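Local structure of exodeoxyribonuclease (Neisseria meningitidis, 4B5I) at residues I31-E36 / V69-K74. The protein probably acts in DNA repair as a metal-dependent nuclease of the AP endonuclease/exonuclease family, cutting the phosphodiester backbone of DNA, as at abasic sites. Sequence-based numbering, arbitrary orientation.
Sequences IVCVQE and VAVYSK. With MN (manganese (II) ion), chain E; nucleotides of chain B.
The Y72 ring meets V32 at its edge, where V32 CB lies in the ring plane 3.8 Å from Y72 CD2. V34 CG1 approaches the same ring obliquely, 3.9 Å from Y72 CE2, the two side chains crossing at about a right angle. Y72 CG stands anti to its own carbonyl carbon (chi1 -47°), which swings the ring over to the valines of the neighbouring strand; Y72 OH is hydrogen-bonded to M48 O. On the same side of the sheet as V32 and Y72, V34 CG2 touches A70 CB at 3.6 Å. On the opposite side of the sheet I31 CG2 packs on V71 CG1 and C33 SG on V71 CG2; C33 and V71 also meet the second sheet of the DNase I-like sandwich, through strands 95-100 and 103-109. Between the two sides run antiparallel strands 31-35 and 69-73, joined by paired N-H...O bonds of V32 with Y72 and of V34 with A70. Just past the end of strand 31-35, E36 chelates manganese through OE1 (2.6 Å) and OE2 (2.5 Å). The apolar, backbone-bonded ladder thus carries on into a carboxylate that shares its metal ion with O3' of DC5 of chain B, consistent with the metal-dependent phosphodiester chemistry of this family.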
ATOM      1  N   ILE A  31      -5.755   7.779   9.508  1.00 42.70           N
ATOM      2  CA  ILE A  31      -4.769   6.709   9.461  1.00 34.78           C
ATOM      3  C   ILE A  31      -3.911   6.843   8.208  1.00 41.49           C
ATOM      4  O   ILE A  31      -4.422   7.121   7.123  1.00 42.76           O
ATOM      5  CB  ILE A  31      -5.441   5.323   9.481  1.00 29.72           C
ATOM      6  CG1 ILE A  31      -6.293   5.163  10.743  1.00 28.42           C
ATOM      7  CG2 ILE A  31      -4.399   4.222   9.397  1.00 33.41           C
ATOM      8  CD1 ILE A  31      -6.943   3.805  10.881  1.00 27.29           C
ATOM      9  N   VAL A  32      -2.604   6.654   8.365  1.00 42.07           N
ATOM     10  CA  VAL A  32      -1.676   6.778   7.249  1.00 40.26           C
ATOM     11  C   VAL A  32      -0.775   5.552   7.145  1.00 38.11           C
ATOM     12  O   VAL A  32       0.006   5.269   8.050  1.00 33.81           O
ATOM     13  CB  VAL A  32      -0.798   8.035   7.386  1.00 45.86           C
ATOM     14  CG1 VAL A  32       0.174   8.135   6.217  1.00 47.31           C
ATOM     15  CG2 VAL A  32      -1.665   9.284   7.479  1.00 36.52           C
ATOM     16  N   CYS A  33      -0.890   4.828   6.037  1.00 39.30           N
ATOM     17  CA  CYS A  33      -0.080   3.638   5.808  1.00 31.83           C
ATOM     18  C   CYS A  33       1.025   3.925   4.801  1.00 40.17           C
ATOM     19  O   CYS A  33       0.750   4.204   3.635  1.00 44.57           O
ATOM     20  CB  CYS A  33      -0.953   2.490   5.305  1.00 37.27           C
ATOM     21  SG  CYS A  33      -2.230   1.964   6.464  1.00 46.25           S
ATOM     22  N   VAL A  34       2.274   3.856   5.252  1.00 42.92           N
ATOM     23  CA  VAL A  34       3.408   4.130   4.375  1.00 33.50           C
ATOM     24  C   VAL A  34       4.198   2.865   4.056  1.00 33.63           C
ATOM     25  O   VAL A  34       4.317   1.966   4.889  1.00 34.46           O
ATOM     26  CB  VAL A  34       4.365   5.183   4.976  1.00 37.73           C
ATOM     27  CG1 VAL A  34       3.604   6.449   5.339  1.00 35.38           C
ATOM     28  CG2 VAL A  34       5.087   4.621   6.190  1.00 37.77           C
ATOM     29  N   GLN A  35       4.729   2.801   2.839  1.00 35.71           N
ATOM     30  CA  GLN A  35       5.599   1.704   2.436  1.00 40.27           C
ATOM     31  C   GLN A  35       6.952   2.240   1.977  1.00 40.57           C
ATOM     32  O   GLN A  35       7.067   3.402   1.590  1.00 34.28           O
ATOM     33  CB  GLN A  35       4.952   0.864   1.333  1.00 35.75           C
ATOM     34  CG  GLN A  35       3.625   0.239   1.729  1.00 42.42           C
ATOM     35  CD  GLN A  35       2.489   1.246   1.764  1.00 35.82           C
ATOM     36  OE1 GLN A  35       1.616   1.190   2.630  1.00 35.24           O
ATOM     37  NE2 GLN A  35       2.495   2.172   0.813  1.00 26.31           N
ATOM     38  N   GLU A  36       7.968   1.384   2.026  1.00 44.64           N
ATOM     39  CA  GLU A  36       9.337   1.772   1.698  1.00 46.25           C
ATOM     40  C   GLU A  36       9.859   2.872   2.616  1.00 48.80           C
ATOM     41  O   GLU A  36      10.137   3.986   2.173  1.00 42.16           O
ATOM     42  CB  GLU A  36       9.462   2.199   0.233  1.00 51.34           C
ATOM     43  CG  GLU A  36       9.343   1.055  -0.758  1.00 62.90           C
ATOM     44  CD  GLU A  36       9.729   1.464  -2.164  1.00 68.85           C
ATOM     45  OE1 GLU A  36      10.281   2.571  -2.330  1.00 76.55           O
ATOM     46  OE2 GLU A  36       9.483   0.678  -3.102  1.00 69.13           O
ATOM     47  N   VAL A  69       7.543  -0.898   6.255  1.00 54.94           N
ATOM     48  CA  VAL A  69       6.192  -0.353   6.265  1.00 44.59           C
ATOM     49  C   VAL A  69       5.875   0.228   7.637  1.00 38.30           C
ATOM     50  O   VAL A  69       6.567  -0.058   8.612  1.00 41.17           O
ATOM     51  CB  VAL A  69       5.143  -1.420   5.903  1.00 37.44           C
ATOM     52  CG1 VAL A  69       5.288  -1.833   4.449  1.00 16.33           C
ATOM     53  CG2 VAL A  69       5.270  -2.623   6.821  1.00 39.84           C
ATOM     54  N   ALA A  70       4.830   1.045   7.707  1.00 35.70           N
ATOM     55  CA  ALA A  70       4.437   1.667   8.967  1.00 28.84           C
ATOM     56  C   ALA A  70       2.986   2.131   8.941  1.00 32.49           C
ATOM     57  O   ALA A  70       2.418   2.383   7.877  1.00 29.79           O
ATOM     58  CB  ALA A  70       5.363   2.834   9.299  1.00 18.66           C
ATOM     59  N   VAL A  71       2.400   2.244  10.129  1.00 45.73           N
ATOM     60  CA  VAL A  71       1.021   2.683  10.279  1.00 40.42           C
ATOM     61  C   VAL A  71       0.908   3.751  11.362  1.00 41.49           C
ATOM     62  O   VAL A  71       1.324   3.539  12.504  1.00 45.67           O
ATOM     63  CB  VAL A  71       0.091   1.506  10.640  1.00 45.15           C
ATOM     64  CG1 VAL A  71      -1.331   2.000  10.865  1.00 44.01           C
ATOM     65  CG2 VAL A  71       0.126   0.444   9.553  1.00 28.33           C
ATOM     66  N   TYR A  72       0.352   4.900  10.991  1.00 42.17           N
ATOM     67  CA  TYR A  72       0.059   5.965  11.940  1.00 37.35           C
ATOM     68  C   TYR A  72      -1.449   6.064  12.121  1.00 44.13           C
ATOM     69  O   TYR A  72      -2.211   5.773  11.200  1.00 50.20           O
ATOM     70  CB  TYR A  72       0.600   7.305  11.441  1.00 44.00           C
ATOM     71  CG  TYR A  72       2.018   7.257  10.925  1.00 43.71           C
ATOM     72  CD1 TYR A  72       3.076   6.935  11.766  1.00 46.59           C
ATOM     73  CD2 TYR A  72       2.304   7.552   9.599  1.00 36.27           C
ATOM     74  CE1 TYR A  72       4.375   6.896  11.299  1.00 42.33           C
ATOM     75  CE2 TYR A  72       3.600   7.517   9.122  1.00 40.04           C
ATOM     76  CZ  TYR A  72       4.631   7.188   9.977  1.00 41.26           C
ATOM     77  OH  TYR A  72       5.925   7.152   9.506  1.00 42.20           O
ATOM     78  N   SER A  73      -1.878   6.483  13.306  1.00 49.19           N
ATOM     79  CA  SER A  73      -3.297   6.579  13.613  1.00 49.81           C
ATOM     80  C   SER A  73      -3.528   7.465  14.830  1.00 51.80           C
ATOM     81  O   SER A  73      -2.976   7.218  15.900  1.00 54.46           O
ATOM     82  CB  SER A  73      -3.875   5.187  13.869  1.00 46.63           C
ATOM     83  OG  SER A  73      -3.273   4.595  15.008  1.00 46.12           O
ATOM     84  N   LYS A  74      -4.351   8.494  14.660  1.00 53.00           N
ATOM     85  CA  LYS A  74      -4.686   9.393  15.757  1.00 50.16           C
ATOM     86  C   LYS A  74      -5.166   8.612  16.976  1.00 53.87           C
ATOM     87  O   LYS A  74      -4.916   9.004  18.116  1.00 55.93           O
ATOM     88  CB  LYS A  74      -5.750  10.400  15.319  1.00 43.74           C
ATOM     89  CG  LYS A  74      -5.304  11.306  14.182  1.00 49.94           C
ATOM     90  CD  LYS A  74      -6.372  12.326  13.827  1.00 47.84           C
ATOM     91  CE  LYS A  74      -5.873  13.295  12.766  1.00 49.82           C
ATOM     92  NZ  LYS A  74      -6.884  14.341  12.447  1.00 53.37           N
TER
HETATM   93 MN    MN E1257       9.924   2.354  -4.927  1.00 66.62          MN
ATOM     94  P    DC B   5      14.193  -4.587  -4.610  1.00103.05           P
ATOM     95  OP1  DC B   5      13.508  -5.413  -3.590  1.00105.88           O
ATOM     96  OP2  DC B   5      14.746  -5.229  -5.823  1.00107.80           O
ATOM     97  O5'  DC B   5      13.199  -3.426  -5.073  1.00114.02           O
ATOM     98  C5'  DC B   5      12.831  -2.425  -4.131  1.00110.05           C
ATOM     99  C4'  DC B   5      12.624  -1.086  -4.815  1.00104.17           C
ATOM    100  O4'  DC B   5      13.834  -0.699  -5.515  1.00105.52           O
ATOM    101  C3'  DC B   5      11.502  -1.064  -5.849  1.00 93.95           C
ATOM    102  O3'  DC B   5      10.558  -0.071  -5.487  1.00 81.77           O
ATOM    103  C2'  DC B   5      12.195  -0.722  -7.168  1.00 99.78           C
ATOM    104  C1'  DC B   5      13.459  -0.017  -6.691  1.00102.10           C
ATOM    105  N1   DC B   5      14.584  -0.074  -7.667  1.00 99.83           N
ATOM    106  C2   DC B   5      14.924   1.075  -8.389  1.00 98.65           C
ATOM    107  O2   DC B   5      14.283   2.118  -8.201  1.00 95.92           O
ATOM    108  N3   DC B   5      15.950   1.014  -9.276  1.00 94.31           N
ATOM    109  C4   DC B   5      16.616  -0.128  -9.448  1.00 89.19           C
ATOM    110  N4   DC B   5      17.617  -0.136 -10.332  1.00 78.26           N
ATOM    111  C5   DC B   5      16.284  -1.310  -8.722  1.00 89.34           C
ATOM    112  C6   DC B   5      15.272  -1.238  -7.850  1.00 95.98           C
TER